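Local structure of glutathione S-transferase domain (Xanthobacter autotrophicus, 4HZ2) at residues A193-L197 / A198-A202. The protein binds glutathione and, as a member of the glutathione S-transferase family, probably transfers it to other substrates. Residues are numbered along the deposited sequence; the frame is centred on the assembly and turned at random. Where two conformers were deposited one is given.
Sequences ADFDL and AQWPA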
ATOM      1  N   ALA B 193       2.518  -3.741 -20.425  1.00 19.11           N
ATOM      2  CA  ALA B 193       1.605  -2.676 -20.043  1.00 21.42           C
ATOM      3  C   ALA B 193       1.749  -1.510 -21.024  1.00 22.90           C
ATOM      4  O   ALA B 193       1.256  -0.418 -20.766  1.00 24.92           O
ATOM      5  CB  ALA B 193       1.884  -2.210 -18.612  1.00 21.12           C
ATOM      6  N   ASP B 194       2.439  -1.763 -22.133  1.00 25.27           N
ATOM      7  CA  ASP B 194       2.661  -0.779 -23.193  0.50 25.11           C
ATOM      8  C   ASP B 194       3.554   0.381 -22.738  1.00 23.97           C
ATOM      9  O   ASP B 194       3.394   1.535 -23.202  1.00 26.75           O
ATOM     10  CB  ASP B 194       1.334  -0.272 -23.770  0.50 28.35           C
ATOM     11  CG  ASP B 194       0.808  -1.148 -24.912  0.50 34.00           C
ATOM     12  OD1 ASP B 194       1.417  -2.191 -25.232  0.50 37.84           O
ATOM     13  OD2 ASP B 194      -0.225  -0.781 -25.503  0.50 79.10           O
ATOM     14  N   PHE B 195       4.513   0.074 -21.851  1.00 22.75           N
ATOM     15  CA  PHE B 195       5.555   1.033 -21.491  1.00 21.43           C
ATOM     16  C   PHE B 195       6.888   0.626 -22.109  1.00 25.94           C
ATOM     17  O   PHE B 195       7.337  -0.510 -21.966  1.00 26.58           O
ATOM     18  CB  PHE B 195       5.719   1.175 -19.959  1.00 22.89           C
ATOM     19  CG  PHE B 195       4.540   1.814 -19.285  1.00 18.81           C
ATOM     20  CD1 PHE B 195       4.373   3.199 -19.294  1.00 21.51           C
ATOM     21  CD2 PHE B 195       3.590   1.033 -18.652  1.00 22.59           C
ATOM     22  CE1 PHE B 195       3.274   3.779 -18.672  1.00 24.45           C
ATOM     23  CE2 PHE B 195       2.507   1.594 -18.017  1.00 25.69           C
ATOM     24  CZ  PHE B 195       2.334   2.973 -18.038  1.00 20.94           C
ATOM     25  N   ASP B 196       7.526   1.560 -22.793  1.00 25.82           N
ATOM     26  CA  ASP B 196       8.827   1.286 -23.390  1.00 25.34           C
ATOM     27  C   ASP B 196       9.936   1.782 -22.455  1.00 23.48           C
ATOM     28  O   ASP B 196      10.168   2.976 -22.327  1.00 22.68           O
ATOM     29  CB  ASP B 196       8.897   1.928 -24.771  1.00 27.17           C
ATOM     30  CG  ASP B 196      10.281   1.850 -25.387  1.00 30.62           C
ATOM     31  OD1 ASP B 196      11.142   1.118 -24.857  1.00 37.26           O
ATOM     32  OD2 ASP B 196      10.508   2.532 -26.406  1.00 42.99           O
ATOM     33  N   LEU B 197      10.606   0.866 -21.769  1.00 22.09           N
ATOM     34  CA  LEU B 197      11.577   1.251 -20.746  1.00 25.14           C
ATOM     35  C   LEU B 197      12.795   1.971 -21.294  1.00 22.86           C
ATOM     36  O   LEU B 197      13.524   2.590 -20.523  1.00 26.67           O
ATOM     37  CB  LEU B 197      12.025   0.060 -19.906  1.00 26.87           C
ATOM     38  CG  LEU B 197      10.949  -0.513 -18.990  1.00 26.56           C
ATOM     39  CD1 LEU B 197      11.612  -1.535 -18.104  1.00 29.50           C
ATOM     40  CD2 LEU B 197      10.292   0.584 -18.155  1.00 24.21           C
ATOM     41  N   ALA B 198      13.002   1.912 -22.613  1.00 27.77           N
ATOM     42  CA  ALA B 198      14.075   2.680 -23.235  1.00 28.39           C
ATOM     43  C   ALA B 198      13.880   4.160 -22.951  1.00 26.34           C
ATOM     44  O   ALA B 198      14.850   4.924 -22.949  1.00 29.93           O
ATOM     45  CB  ALA B 198      14.145   2.417 -24.743  1.00 31.02           C
ATOM     46  N   GLN B 199      12.631   4.565 -22.721  1.00 22.77           N
ATOM     47  CA  GLN B 199      12.328   5.964 -22.382  1.00 24.69           C
ATOM     48  C   GLN B 199      12.606   6.331 -20.916  1.00 24.05           C
ATOM     49  O   GLN B 199      12.512   7.521 -20.538  1.00 23.85           O
ATOM     50  CB  GLN B 199      10.874   6.290 -22.722  1.00 25.59           C
ATOM     51  CG  GLN B 199      10.519   6.001 -24.163  1.00 31.50           C
ATOM     52  CD  GLN B 199      11.402   6.782 -25.113  1.00 94.80           C
ATOM     53  OE1 GLN B 199      12.069   6.204 -25.968  1.00 69.46           O
ATOM     54  NE2 GLN B 199      11.440   8.104 -24.939  1.00101.10           N
ATOM     55  N   TRP B 200      12.933   5.323 -20.101  1.00 24.40           N
ATOM     56  CA  TRP B 200      13.344   5.514 -18.708  1.00 18.48           C
ATOM     57  C   TRP B 200      14.653   4.758 -18.512  1.00 22.56           C
ATOM     58  O   TRP B 200      14.682   3.698 -17.877  1.00 20.58           O
ATOM     59  CB  TRP B 200      12.277   4.969 -17.727  1.00 19.14           C
ATOM     60  CG  TRP B 200      10.992   5.794 -17.742  1.00 18.64           C
ATOM     61  CD1 TRP B 200      10.723   6.892 -16.979  1.00 19.57           C
ATOM     62  CD2 TRP B 200       9.830   5.582 -18.569  1.00 22.82           C
ATOM     63  NE1 TRP B 200       9.464   7.389 -17.274  1.00 18.72           N
ATOM     64  CE2 TRP B 200       8.890   6.598 -18.238  1.00 18.08           C
ATOM     65  CE3 TRP B 200       9.485   4.635 -19.552  1.00 22.15           C
ATOM     66  CZ2 TRP B 200       7.627   6.698 -18.862  1.00 24.47           C
ATOM     67  CZ3 TRP B 200       8.214   4.725 -20.163  1.00 24.46           C
ATOM     68  CH2 TRP B 200       7.302   5.758 -19.809  1.00 22.55           C
ATOM     69  N   PRO B 201      15.743   5.296 -19.055  1.00 20.84           N
ATOM     70  CA  PRO B 201      16.962   4.515 -19.160  1.00 20.71           C
ATOM     71  C   PRO B 201      17.557   4.113 -17.820  1.00 19.28           C
ATOM     72  O   PRO B 201      18.206   3.069 -17.748  1.00 22.55           O
ATOM     73  CB  PRO B 201      17.923   5.435 -19.958  1.00 25.65           C
ATOM     74  CG  PRO B 201      17.302   6.795 -19.917  1.00 28.51           C
ATOM     75  CD  PRO B 201      15.820   6.583 -19.770  1.00 21.08           C
ATOM     76  N   ALA B 202      17.408   4.947 -16.788  1.00 19.38           N
ATOM     77  CA  ALA B 202      17.909   4.583 -15.449  1.00 19.93           C
ATOM     78  C   ALA B 202      17.064   3.437 -14.884  1.00 18.03           C
ATOM     79  O   ALA B 202      17.594   2.540 -14.223  1.00 18.71           O
ATOM     80  CB  ALA B 202      17.927   5.770 -14.492  1.00 19.00           C
TER
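Two successive i to i+3 backbone bonds, Q199 N to D196 O (3.0 Å) and W200 N to L197 O (2.8 Å), hold a short 3-10 segment, residues 197-199, between D196 and W200. D196 suits its start: chi1 of 172° turns CG away from the backbone N, and the carboxylate reaches forward along the chain so that OD1, met from above its plane, accepts a bond from A198 N at 3.0 Å, an Asx turn. Aspartate is short enough to reach this N-H, two residues on. W200, at the N-cap position of helix 201-211, turns the six-membered edge of its indole to the start of the turn, placing CE3 3.3 Å from D196 O near the ring plane and CH2 3.9 Å from CD1 of F195, while CB of Q199 lies over one indole face, toward the rim. Replacing the indole with an alanine's methyl group is likely to open a gap beside F195 and leave D159 without the N-H it accepts. P201 fits the first turn of a helix, where no backbone N-H is needed. The turn thus leads into helix 201-211, with F195 and W200 packed on L158 of helix 144-165, F195 also touching I127 of helix 107-137, and L197 resting on L204 and V207.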